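Local coordinates for protein-tyrosine-phosphatase (PDB 2Z72) that probably hydrolyses phosphotyrosine in proteins, as a cold-active phosphatase of the calcineurin-like phosphoesterase family with a two-zinc site, at residues A226-N231 and G253-R258; D222-L227 and N246-G251. All coordinates share one frame; numbering follows the deposited sequence. Where two conformers were deposited one is given.

Interaction 1: A226-N231 and G253-R258; sequences ALYRAN and GPTWYR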
loop_
_atom_site.group_PDB
_atom_site.type_symbol
_atom_site.label_atom_id
_atom_site.label_comp_id
_atom_site.label_asym_id
_atom_site.label_seq_id
_atom_site.Cartn_x
_atom_site.Cartn_y
_atom_site.Cartn_z
ATOM N N ALA A 226 -10.087 -10.177 -7.692
ATOM C CA ALA A 226 -10.816 -11.159 -6.949
ATOM C C ALA A 226 -9.969 -12.385 -6.639
ATOM O O ALA A 226 -10.033 -12.943 -5.520
ATOM C CB ALA A 226 -12.081 -11.570 -7.755
ATOM N N LEU A 227 -9.183 -12.852 -7.608
ATOM C CA LEU A 227 -8.297 -14.002 -7.313
ATOM C C LEU A 227 -7.254 -13.659 -6.272
ATOM O O LEU A 227 -6.928 -14.541 -5.435
ATOM C CB LEU A 227 -7.633 -14.436 -8.622
ATOM C CG LEU A 227 -8.503 -15.229 -9.582
ATOM C CD1 LEU A 227 -7.775 -15.432 -10.901
ATOM C CD2 LEU A 227 -8.851 -16.584 -8.979
ATOM N N TYR A 228 -6.748 -12.436 -6.296
ATOM C CA TYR A 228 -5.775 -12.039 -5.277
ATOM C C TYR A 228 -6.426 -12.076 -3.885
ATOM O O TYR A 228 -5.808 -12.583 -2.938
ATOM C CB TYR A 228 -5.268 -10.664 -5.571
ATOM C CG TYR A 228 -4.181 -10.550 -6.617
ATOM C CD1 TYR A 228 -4.255 -9.732 -7.737
ATOM C CD2 TYR A 228 -2.979 -11.246 -6.448
ATOM C CE1 TYR A 228 -3.286 -9.640 -8.645
ATOM C CE2 TYR A 228 -1.946 -11.125 -7.351
ATOM C CZ TYR A 228 -2.094 -10.313 -8.455
ATOM O OH TYR A 228 -1.074 -10.137 -9.379
ATOM N N ARG A 229 -7.640 -11.571 -3.740
ATOM C CA ARG A 229 -8.273 -11.601 -2.444
ATOM C C ARG A 229 -8.540 -13.035 -2.003
ATOM O O ARG A 229 -8.420 -13.362 -0.817
ATOM C CB ARG A 229 -9.583 -10.802 -2.473
ATOM C CG ARG A 229 -9.386 -9.297 -2.381
ATOM C CD ARG A 229 -10.669 -8.533 -2.261
ATOM N NE ARG A 229 -11.401 -8.443 -3.542
ATOM C CZ ARG A 229 -11.176 -7.516 -4.447
ATOM N NH1 ARG A 229 -10.301 -6.584 -4.276
ATOM N NH2 ARG A 229 -11.892 -7.507 -5.569
ATOM N N ALA A 230 -8.966 -13.894 -2.914
ATOM C CA ALA A 230 -9.361 -15.248 -2.579
ATOM C C ALA A 230 -8.205 -16.166 -2.289
ATOM O O ALA A 230 -8.413 -17.217 -1.660
ATOM C CB ALA A 230 -10.232 -15.844 -3.710
ATOM N N ASN A 231 -7.017 -15.805 -2.716
ATOM C CA ASN A 231 -5.897 -16.749 -2.664
ATOM C C ASN A 231 -4.712 -16.223 -1.956
ATOM O O ASN A 231 -3.694 -16.937 -1.913
ATOM C CB ASN A 231 -5.494 -17.203 -4.094
ATOM C CG ASN A 231 -6.646 -17.980 -4.706
ATOM O OD1 ASN A 231 -7.467 -17.443 -5.531
ATOM N ND2 ASN A 231 -6.755 -19.223 -4.288
ATOM N N GLY A 253 4.413 -11.342 -12.641
ATOM C CA GLY A 253 3.080 -10.861 -12.406
ATOM C C GLY A 253 3.028 -9.452 -11.845
ATOM O O GLY A 253 4.060 -8.774 -11.660
ATOM N N PRO A 254 1.806 -8.968 -11.649
ATOM C CA PRO A 254 1.651 -7.562 -11.315
ATOM C C PRO A 254 2.377 -7.048 -10.090
ATOM O O PRO A 254 2.648 -5.838 -10.055
ATOM C CB PRO A 254 0.114 -7.466 -11.127
ATOM C CG PRO A 254 -0.462 -8.480 -12.089
ATOM C CD PRO A 254 0.542 -9.624 -12.068
ATOM N N THR A 255 2.636 -7.880 -9.090
ATOM C CA THR A 255 3.274 -7.391 -7.880
ATOM C C THR A 255 4.776 -7.641 -7.796
ATOM O O THR A 255 5.408 -7.101 -6.901
ATOM C CB THR A 255 2.606 -7.973 -6.631
ATOM O OG1 THR A 255 2.691 -9.385 -6.703
ATOM C CG2 THR A 255 1.162 -7.521 -6.529
ATOM N N TRP A 256 5.354 -8.315 -8.784
ATOM C CA TRP A 256 6.807 -8.533 -8.812
ATOM C C TRP A 256 7.473 -8.043 -10.069
ATOM O O TRP A 256 8.692 -7.873 -10.086
ATOM C CB TRP A 256 7.125 -10.013 -8.642
ATOM C CG TRP A 256 6.954 -10.574 -7.289
ATOM C CD1 TRP A 256 5.807 -11.091 -6.728
ATOM C CD2 TRP A 256 7.945 -10.683 -6.286
ATOM N NE1 TRP A 256 6.029 -11.530 -5.467
ATOM C CE2 TRP A 256 7.350 -11.291 -5.148
ATOM C CE3 TRP A 256 9.294 -10.374 -6.194
ATOM C CZ2 TRP A 256 8.048 -11.561 -3.976
ATOM C CZ3 TRP A 256 9.981 -10.631 -5.044
ATOM C CH2 TRP A 256 9.368 -11.221 -3.931
ATOM N N TYR A 257 6.743 -7.859 -11.176
ATOM C CA TYR A 257 7.367 -7.586 -12.453
ATOM C C TYR A 257 8.180 -6.322 -12.434
ATOM O O TYR A 257 7.689 -5.286 -12.007
ATOM C CB TYR A 257 6.258 -7.432 -13.484
ATOM C CG TYR A 257 6.723 -7.227 -14.918
ATOM C CD1 TYR A 257 7.551 -8.166 -15.561
ATOM C CD2 TYR A 257 6.287 -6.112 -15.629
ATOM C CE1 TYR A 257 7.933 -7.964 -16.884
ATOM C CE2 TYR A 257 6.690 -5.945 -16.947
ATOM C CZ TYR A 257 7.516 -6.851 -17.560
ATOM O OH TYR A 257 7.867 -6.643 -18.875
ATOM N N ARG A 258 9.416 -6.432 -12.928
ATOM C CA ARG A 258 10.306 -5.310 -13.001
ATOM C C ARG A 258 10.723 -4.939 -14.421
ATOM O O ARG A 258 11.675 -4.202 -14.630
ATOM C CB ARG A 258 11.613 -5.495 -12.182
ATOM C CG ARG A 258 11.286 -5.598 -10.722
ATOM C CD ARG A 258 12.568 -5.436 -9.949
ATOM N NE ARG A 258 12.472 -5.883 -8.608
ATOM C CZ ARG A 258 12.283 -5.359 -7.463
ATOM N NH1 ARG A 258 12.239 -5.883 -6.216
ATOM N NH2 ARG A 258 12.094 -4.037 -7.462
#

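Interaction 2: D222-L227 and N246-G251; sequences DKANAL and NFLFFG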
loop_
_atom_site.group_PDB
_atom_site.type_symbol
_atom_site.label_atom_id
_atom_site.label_comp_id
_atom_site.label_asym_id
_atom_site.label_seq_id
_atom_site.Cartn_x
_atom_site.Cartn_y
_atom_site.Cartn_z
ATOM N N ASP A 222 -11.001 -7.058 -12.722
ATOM C CA ASP A 222 -11.858 -7.634 -11.716
ATOM C C ASP A 222 -11.479 -9.076 -11.421
ATOM O O ASP A 222 -11.487 -9.501 -10.274
ATOM C CB ASP A 222 -13.332 -7.540 -12.096
ATOM C CG ASP A 222 -14.219 -8.037 -10.980
ATOM O OD1 ASP A 222 -14.822 -9.064 -11.162
ATOM O OD2 ASP A 222 -14.289 -7.486 -9.859
ATOM N N LYS A 223 -11.164 -9.814 -12.469
ATOM C CA LYS A 223 -10.821 -11.219 -12.293
ATOM C C LYS A 223 -9.554 -11.347 -11.447
ATOM O O LYS A 223 -9.487 -12.165 -10.501
ATOM C CB LYS A 223 -10.674 -11.961 -13.613
ATOM C CG LYS A 223 -10.342 -13.425 -13.409
ATOM C CD LYS A 223 -10.388 -14.183 -14.731
ATOM C CE LYS A 223 -10.162 -15.670 -14.551
ATOM N NZ LYS A 223 -10.001 -16.487 -15.758
ATOM N N ALA A 224 -8.545 -10.546 -11.776
ATOM C CA ALA A 224 -7.282 -10.610 -11.015
ATOM C C ALA A 224 -7.468 -10.168 -9.590
ATOM O O ALA A 224 -7.018 -10.839 -8.662
ATOM C CB ALA A 224 -6.269 -9.754 -11.746
ATOM N N ASN A 225 -8.137 -9.041 -9.367
ATOM C CA ASN A 225 -8.304 -8.522 -8.010
ATOM C C ASN A 225 -9.081 -9.509 -7.145
ATOM O O ASN A 225 -8.766 -9.659 -5.953
ATOM C CB ASN A 225 -8.975 -7.148 -8.017
ATOM C CG ASN A 225 -8.047 -6.071 -8.458
ATOM O OD1 ASN A 225 -6.845 -6.052 -8.084
ATOM N ND2 ASN A 225 -8.491 -5.129 -9.279
ATOM N N ALA A 226 -10.087 -10.177 -7.692
ATOM C CA ALA A 226 -10.816 -11.159 -6.949
ATOM C C ALA A 226 -9.969 -12.385 -6.639
ATOM O O ALA A 226 -10.033 -12.943 -5.520
ATOM C CB ALA A 226 -12.081 -11.570 -7.755
ATOM N N LEU A 227 -9.183 -12.852 -7.608
ATOM C CA LEU A 227 -8.297 -14.002 -7.313
ATOM C C LEU A 227 -7.254 -13.659 -6.272
ATOM O O LEU A 227 -6.928 -14.541 -5.435
ATOM C CB LEU A 227 -7.633 -14.436 -8.622
ATOM C CG LEU A 227 -8.503 -15.229 -9.582
ATOM C CD1 LEU A 227 -7.775 -15.432 -10.901
ATOM C CD2 LEU A 227 -8.851 -16.584 -8.979
ATOM N N ASN A 246 -0.046 -18.788 -10.279
ATOM C CA ASN A 246 1.410 -18.730 -10.336
ATOM C C ASN A 246 1.875 -17.458 -11.034
ATOM O O ASN A 246 2.724 -16.713 -10.579
ATOM C CB ASN A 246 1.890 -20.006 -11.012
ATOM C CG ASN A 246 3.398 -20.128 -11.012
ATOM O OD1 ASN A 246 4.099 -19.138 -11.278
ATOM N ND2 ASN A 246 3.932 -21.304 -10.722
ATOM N N PHE A 247 1.235 -17.170 -12.165
ATOM C CA PHE A 247 1.475 -15.883 -12.860
ATOM C C PHE A 247 1.227 -14.701 -11.956
ATOM O O PHE A 247 2.043 -13.815 -11.799
ATOM C CB PHE A 247 0.575 -15.740 -14.098
ATOM C CG PHE A 247 0.663 -14.357 -14.674
ATOM C CD1 PHE A 247 -0.457 -13.538 -14.735
ATOM C CD2 PHE A 247 1.855 -13.842 -15.114
ATOM C CE1 PHE A 247 -0.379 -12.260 -15.208
ATOM C CE2 PHE A 247 1.962 -12.570 -15.626
ATOM C CZ PHE A 247 0.860 -11.763 -15.654
ATOM N N LEU A 248 0.040 -14.634 -11.350
ATOM C CA LEU A 248 -0.369 -13.487 -10.577
ATOM C C LEU A 248 0.518 -13.228 -9.378
ATOM O O LEU A 248 0.747 -12.068 -9.012
ATOM C CB LEU A 248 -1.852 -13.609 -10.159
ATOM C CG LEU A 248 -2.880 -13.465 -11.279
ATOM C CD1 LEU A 248 -4.276 -13.803 -10.734
ATOM C CD2 LEU A 248 -2.818 -12.049 -11.830
ATOM N N PHE A 249 0.964 -14.299 -8.716
ATOM C CA PHE A 249 1.669 -14.127 -7.459
ATOM C C PHE A 249 3.166 -14.092 -7.570
ATOM O O PHE A 249 3.825 -13.667 -6.584
ATOM C CB PHE A 249 1.276 -15.244 -6.466
ATOM C CG PHE A 249 -0.030 -14.932 -5.752
ATOM C CD1 PHE A 249 -1.261 -15.144 -6.302
ATOM C CD2 PHE A 249 0.005 -14.366 -4.493
ATOM C CE1 PHE A 249 -2.454 -14.839 -5.644
ATOM C CE2 PHE A 249 -1.174 -14.098 -3.830
ATOM C CZ PHE A 249 -2.389 -14.298 -4.405
ATOM N N PHE A 250 3.759 -14.480 -8.680
ATOM C CA PHE A 250 5.214 -14.591 -8.728
ATOM C C PHE A 250 5.855 -13.708 -9.754
ATOM O O PHE A 250 5.370 -12.618 -10.070
ATOM C CB PHE A 250 5.560 -16.102 -8.791
ATOM C CG PHE A 250 5.011 -16.799 -7.553
ATOM C CD1 PHE A 250 4.059 -17.801 -7.745
ATOM C CD2 PHE A 250 5.368 -16.443 -6.273
ATOM C CE1 PHE A 250 3.504 -18.430 -6.641
ATOM C CE2 PHE A 250 4.833 -17.073 -5.141
ATOM C CZ PHE A 250 3.868 -18.059 -5.374
ATOM N N GLY A 251 7.047 -14.009 -10.258
ATOM C CA GLY A 251 7.979 -13.048 -10.794
ATOM C C GLY A 251 7.624 -12.215 -11.966
ATOM O O GLY A 251 8.140 -11.085 -12.151
#

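Interaction 1: A226-N231 and G253-R258
Y228 reaches out from helix 221-231 and sets its hydroxyl against the ring of P254. The contact lies within the calcineurin-like phosphoesterase fold, where it joins this helix to the loop between helices 243-249 and 267-277. CG of Y228 stands anti to the carbonyl carbon (chi1 -81°), and the aromatic ring runs outward from the helix to the loop. The proline meets the tyrosine at a slant. P254 does not lie over a face of the tyrosine; its CG sits at the ring edge, near the aromatic plane. The proline turns three of its ring carbons to the hydroxyl. Y228 OH is 3.2 Å from P254 CD and 3.4 Å from P254 CB. These are packing contacts, and the polar partner of the hydroxyl is L248 O, to which it is hydrogen-bonded. That bond fixes the end of the tyrosine while the proline ring packs against it. T255 follows more loosely, with CG2 4.5 Å from Y228 OH. Its hydroxyl turns to Q152 of helix 149-156, in a hydrogen bond. The side chain of T255 is about 7 Å from a zinc ion, so this buried contact is near the metal site. The loop is folded on itself as well: G253 O accepts from both W256 N, at 3.2 Å, and Y257 N, at 2.9 Å.

Interaction 2: D222-L227 and N246-G251
Two helices, 221-231 and 243-249, pack together here through a small apolar cluster of A224, L227 and L248. L248 is the central member and points at the other helix. With its CG anti to the carbonyl carbon (chi1 -70°), its two methyls go to different partners. CD1 comes against both CD1 and CB of L227, lying 3.9 Å from L227 CD1 and 4.0 Å from L227 CB. CD2 goes to A224 and stops 4.1 Å from A224 CB. The side chains of the two leucines cross at about a right angle rather than lying alongside one another. The small side chain of A224 is consistent with the close backbones here, its CA being 7.5 Å from the CA of L248.

The pair belongs to a helical part of the calcineurin-like phosphoesterase fold. Helix 236-241 lies between the two helices in sequence. W214 of helix 212-216 touches A224, and L244, from an earlier turn of helix 243-249, packs on L227. The metal site is farther off, the side chain of F249 being about 13 Å from a zinc ion.

F249 adds a looser contact at the end of its helix. Its CB does not point straight at helix 221-231, but the ring end comes nearer. L227 O lies at the ring edge, close to the ring plane, 4.5 Å from F249 CE1. F250 leaves helical geometry next, and F249 CB rests 3.8 Å above the plane of the F250 ring, over its centre.

Both interactions use helix 221-231, and their centres are only 4 Å apart. Every touching residue of interaction 1 is buried. Interaction 2 is also largely buried, but its L227 is partly exposed. Interaction 2 joins helix to helix mainly by aliphatic contacts, with one loose carbonyl-to-ring approach. Interaction 1 joins the same helix to a loop nearer the zinc ions, through a polar end packed on proline. The two are tied together because the hydrogen bond of Y228 in interaction 1 ends on L248, a residue of interaction 2. Beside this, the rings of Y228 and F249 meet with their planes at about 60°. W256 also packs on the backbone of F249 and F250.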